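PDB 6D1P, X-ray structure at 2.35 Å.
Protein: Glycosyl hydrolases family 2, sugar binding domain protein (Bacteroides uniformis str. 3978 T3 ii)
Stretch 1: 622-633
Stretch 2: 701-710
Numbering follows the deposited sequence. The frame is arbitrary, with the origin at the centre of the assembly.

Stretch 1, residues 622-633: MLHIYGHSWPVR
Stretch 2 701-710: DDEIQQEYQT

How do the two backbones run past each other? Stretch 2 runs as a strand, already under way at D701, through Q709, and stretch 1 stays beside it throughout: a short strand, then a turn that also makes contacts, then a second short strand. The short strand around H624 runs nearly parallel to it, at 13°, but its axis stays 6.6 Å away, too far for backbone pairing. G627 to W630 then form a type I turn, closed by W630 N to G627 O at 3.0 Å. After P631 (-81/-29) the chain extends again, and V632 (-131/110) and R633 (-85/165) join stretch 2 as a parallel sheet, V632 beside E707 (CA to CA 4.7 Å) and R633 beside Y708 (CA to CA 4.8 Å).

What holds the sheet together? Three backbone hydrogen bonds link the two stretches, with donor and acceptor alternating between them: E707 N to P631 O at 2.8 Å, R633 N to E707 O at 2.8 Å, and Q709 N to R633 O at 2.9 Å. R633 thus donates and accepts with its own backbone, bracketing Y708 as parallel pairing requires. V632 (chi1 t) and E707 (m) place their side chains on one face; R633 and Y708 (t) share the other, where R633 CB lies 3.9 Å from Y708 CD1.

Which polar side chains tie the stretches together? D702 (chi1 t, chi2 32°) points toward stretch 1 and, across the wider gap, substitutes for a backbone partner: its OD2 accepts from I625 N at 2.8 Å and from H628 NE2 at 2.8 Å, the latter at the edge of the imidazole. Q706 (m, t, chi3 -46°) uses both ends of its amide. Its OE1 accepts from R633 NH1 at 3.1 Å, reached by an arginine folded m, m, m; its NE2 makes weak hydrogen bonds to W630 O at 3.0 Å and G627 O at 3.4 Å. Water 1 extends this network, accepting from Q706 NE2 at 3.0 Å and donating to Y626 O at 2.7 Å.

Where do carbon atoms pack, and how does G627 fit? I704 (p, t) points toward stretch 1. Its CG2 sits over one face of the H628 ring (chi1 -77°, chi2 -107°), 3.4 Å from the ring centroid in a CH-pi contact, while its CD1 packs 3.7 Å from I625 CG2 (I625 is m, t). G627, at 135/11, fits beside these groups because it has no side chain: an ideal CB would lie 2.5 Å from Q706 NE2 and 3.1 Å from I704 CD1, and would also jam against the preceding carbonyl oxygen.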

# COMPACT_ATOMS: atom_id res chain seq x y z
N MET A 622 -4.97 7.07 -47.44
CA MET A 622 -4.17 6.15 -46.65
C MET A 622 -4.36 4.76 -47.23
O MET A 622 -5.28 4.51 -48.01
CB MET A 622 -4.54 6.18 -45.16
CG MET A 622 -6.04 5.94 -44.85
SD MET A 622 -6.55 4.21 -44.99
CE MET A 622 -5.74 3.49 -43.56
N LEU A 623 -3.47 3.87 -46.81
CA LEU A 623 -3.39 2.50 -47.29
C LEU A 623 -2.71 1.70 -46.18
O LEU A 623 -1.64 2.10 -45.72
CB LEU A 623 -2.59 2.44 -48.59
CG LEU A 623 -2.30 1.11 -49.27
CD1 LEU A 623 -3.57 0.53 -49.85
CD2 LEU A 623 -1.26 1.31 -50.37
N HIS A 624 -3.34 0.61 -45.74
CA HIS A 624 -2.78 -0.21 -44.66
C HIS A 624 -3.07 -1.67 -44.97
O HIS A 624 -4.22 -2.10 -44.92
CB HIS A 624 -3.35 0.15 -43.28
CG HIS A 624 -2.80 -0.68 -42.15
ND1 HIS A 624 -1.74 -0.27 -41.36
CD2 HIS A 624 -3.14 -1.91 -41.70
CE1 HIS A 624 -1.48 -1.20 -40.46
NE2 HIS A 624 -2.31 -2.20 -40.64
N ILE A 625 -2.02 -2.42 -45.27
CA ILE A 625 -2.14 -3.86 -45.37
C ILE A 625 -2.33 -4.43 -43.98
O ILE A 625 -1.55 -4.14 -43.07
CB ILE A 625 -0.90 -4.46 -46.04
CG1 ILE A 625 -0.65 -3.79 -47.40
CG2 ILE A 625 -1.04 -5.97 -46.13
CD1 ILE A 625 0.76 -4.01 -47.94
N TYR A 626 -3.37 -5.23 -43.80
CA TYR A 626 -3.58 -5.85 -42.51
C TYR A 626 -2.53 -6.93 -42.29
O TYR A 626 -2.44 -7.89 -43.06
CB TYR A 626 -5.00 -6.41 -42.40
CG TYR A 626 -5.18 -7.32 -41.21
CD1 TYR A 626 -4.73 -6.94 -39.94
CD2 TYR A 626 -5.78 -8.57 -41.35
CE1 TYR A 626 -4.88 -7.80 -38.86
CE2 TYR A 626 -5.93 -9.41 -40.28
CZ TYR A 626 -5.49 -9.02 -39.03
OH TYR A 626 -5.64 -9.87 -37.96
N GLY A 627 -1.74 -6.78 -41.22
CA GLY A 627 -0.78 -7.79 -40.85
C GLY A 627 0.60 -7.26 -40.49
O GLY A 627 1.53 -8.04 -40.36
N HIS A 628 0.74 -5.94 -40.31
CA HIS A 628 2.01 -5.39 -39.85
C HIS A 628 2.47 -6.04 -38.55
O HIS A 628 3.67 -6.24 -38.33
CB HIS A 628 1.89 -3.88 -39.64
CG HIS A 628 1.92 -3.09 -40.90
ND1 HIS A 628 3.00 -2.32 -41.26
CD2 HIS A 628 0.99 -2.90 -41.87
CE1 HIS A 628 2.75 -1.71 -42.40
NE2 HIS A 628 1.54 -2.04 -42.79
N SER A 629 1.53 -6.36 -37.65
CA SER A 629 1.84 -7.00 -36.38
C SER A 629 1.57 -8.50 -36.40
O SER A 629 1.43 -9.11 -35.34
CB SER A 629 1.06 -6.32 -35.24
OG SER A 629 -0.33 -6.64 -35.26
N TRP A 630 1.52 -9.10 -37.59
CA TRP A 630 1.25 -10.53 -37.74
C TRP A 630 2.46 -11.17 -38.41
O TRP A 630 2.56 -11.20 -39.64
CB TRP A 630 -0.04 -10.74 -38.54
CG TRP A 630 -0.56 -12.14 -38.59
CD1 TRP A 630 0.10 -13.29 -38.23
CD2 TRP A 630 -1.87 -12.56 -39.03
NE1 TRP A 630 -0.72 -14.38 -38.41
CE2 TRP A 630 -1.93 -13.96 -38.90
CE3 TRP A 630 -2.99 -11.87 -39.52
CZ2 TRP A 630 -3.06 -14.69 -39.25
CZ3 TRP A 630 -4.12 -12.60 -39.85
CH2 TRP A 630 -4.15 -13.99 -39.72
N PRO A 631 3.43 -11.68 -37.61
CA PRO A 631 4.73 -12.06 -38.19
C PRO A 631 4.73 -13.43 -38.86
O PRO A 631 5.51 -13.67 -39.79
CB PRO A 631 5.67 -12.06 -36.97
CG PRO A 631 4.76 -11.87 -35.72
CD PRO A 631 3.35 -11.99 -36.17
N VAL A 632 3.87 -14.34 -38.40
CA VAL A 632 3.85 -15.71 -38.90
C VAL A 632 2.42 -16.10 -39.25
O VAL A 632 1.58 -16.28 -38.36
CB VAL A 632 4.44 -16.69 -37.88
CG1 VAL A 632 4.33 -18.11 -38.41
CG2 VAL A 632 5.89 -16.35 -37.59
N ARG A 633 2.15 -16.25 -40.55
CA ARG A 633 0.94 -16.86 -41.09
C ARG A 633 1.08 -18.38 -41.14
O ARG A 633 2.18 -18.94 -41.03
CB ARG A 633 0.66 -16.34 -42.49
CG ARG A 633 0.75 -14.84 -42.65
CD ARG A 633 -0.55 -14.18 -42.28
NE ARG A 633 -1.72 -14.75 -42.98
CZ ARG A 633 -2.25 -14.23 -44.08
NH1 ARG A 633 -1.71 -13.14 -44.60
NH2 ARG A 633 -3.34 -14.79 -44.65
N ASP A 701 1.83 3.83 -50.80
CA ASP A 701 2.54 2.57 -50.74
C ASP A 701 2.50 2.04 -49.32
O ASP A 701 2.50 2.81 -48.36
CB ASP A 701 4.01 2.70 -51.18
CG ASP A 701 4.16 3.27 -52.59
OD1 ASP A 701 3.45 2.79 -53.51
OD2 ASP A 701 4.98 4.19 -52.77
N ASP A 702 2.48 0.71 -49.20
CA ASP A 702 2.66 0.06 -47.92
C ASP A 702 3.28 -1.30 -48.20
O ASP A 702 3.20 -1.81 -49.32
CB ASP A 702 1.32 -0.08 -47.15
CG ASP A 702 1.49 -0.63 -45.73
OD1 ASP A 702 2.54 -0.39 -45.09
OD2 ASP A 702 0.56 -1.33 -45.26
N GLU A 703 3.90 -1.88 -47.17
CA GLU A 703 4.61 -3.15 -47.30
C GLU A 703 4.67 -3.84 -45.94
O GLU A 703 4.95 -3.21 -44.92
CB GLU A 703 6.04 -2.96 -47.85
CG GLU A 703 6.95 -4.20 -47.65
CD GLU A 703 8.46 -3.90 -47.74
OE1 GLU A 703 8.87 -3.07 -48.59
OE2 GLU A 703 9.23 -4.50 -46.95
N ILE A 704 4.42 -5.15 -45.94
CA ILE A 704 4.70 -5.99 -44.79
C ILE A 704 5.42 -7.23 -45.28
O ILE A 704 5.36 -7.59 -46.46
CB ILE A 704 3.42 -6.39 -44.02
CG1 ILE A 704 2.60 -7.40 -44.84
CG2 ILE A 704 2.58 -5.17 -43.67
CD1 ILE A 704 1.39 -7.94 -44.10
N GLN A 705 6.13 -7.88 -44.36
CA GLN A 705 6.69 -9.19 -44.60
C GLN A 705 6.13 -10.14 -43.56
O GLN A 705 5.89 -9.74 -42.42
CB GLN A 705 8.22 -9.16 -44.53
CG GLN A 705 8.86 -8.15 -45.48
CD GLN A 705 10.37 -8.26 -45.50
OE1 GLN A 705 10.94 -9.30 -45.18
NE2 GLN A 705 11.04 -7.16 -45.87
N GLN A 706 5.90 -11.39 -43.95
CA GLN A 706 5.39 -12.39 -43.03
C GLN A 706 5.98 -13.75 -43.37
O GLN A 706 6.10 -14.10 -44.54
CB GLN A 706 3.85 -12.50 -43.07
CG GLN A 706 3.08 -11.22 -42.81
CD GLN A 706 1.58 -11.39 -43.02
OE1 GLN A 706 1.14 -11.97 -44.02
NE2 GLN A 706 0.78 -10.90 -42.06
N GLU A 707 6.35 -14.51 -42.35
CA GLU A 707 6.70 -15.90 -42.57
C GLU A 707 5.44 -16.72 -42.79
O GLU A 707 4.37 -16.43 -42.25
CB GLU A 707 7.47 -16.46 -41.37
CG GLU A 707 8.76 -15.71 -41.05
CD GLU A 707 9.93 -16.20 -41.87
OE1 GLU A 707 9.87 -17.35 -42.37
OE2 GLU A 707 10.91 -15.43 -42.01
N TYR A 708 5.57 -17.77 -43.58
CA TYR A 708 4.47 -18.70 -43.80
C TYR A 708 4.92 -20.05 -43.29
O TYR A 708 5.94 -20.58 -43.75
CB TYR A 708 4.06 -18.76 -45.27
CG TYR A 708 2.84 -19.61 -45.49
CD1 TYR A 708 1.63 -19.29 -44.88
CD2 TYR A 708 2.89 -20.75 -46.29
CE1 TYR A 708 0.49 -20.07 -45.07
CE2 TYR A 708 1.76 -21.54 -46.48
CZ TYR A 708 0.57 -21.19 -45.87
OH TYR A 708 -0.56 -21.97 -46.06
N GLN A 709 4.18 -20.61 -42.35
CA GLN A 709 4.56 -21.83 -41.67
C GLN A 709 3.56 -22.92 -42.01
O GLN A 709 2.36 -22.77 -41.75
CB GLN A 709 4.64 -21.61 -40.16
CG GLN A 709 4.60 -22.88 -39.32
CD GLN A 709 4.68 -22.57 -37.82
OE1 GLN A 709 5.41 -21.66 -37.40
NE2 GLN A 709 3.91 -23.31 -37.02
N THR A 710 4.05 -24.01 -42.59
CA THR A 710 3.20 -25.10 -43.01
C THR A 710 3.25 -26.27 -42.05
O THR A 710 2.36 -27.12 -42.10
CB THR A 710 3.61 -25.58 -44.41
OG1 THR A 710 4.98 -26.00 -44.39
CG2 THR A 710 3.43 -24.45 -45.40
O HOH W 1 -2.04 -10.56 -42.98
O HOH W 2 4.14 -8.46 -40.63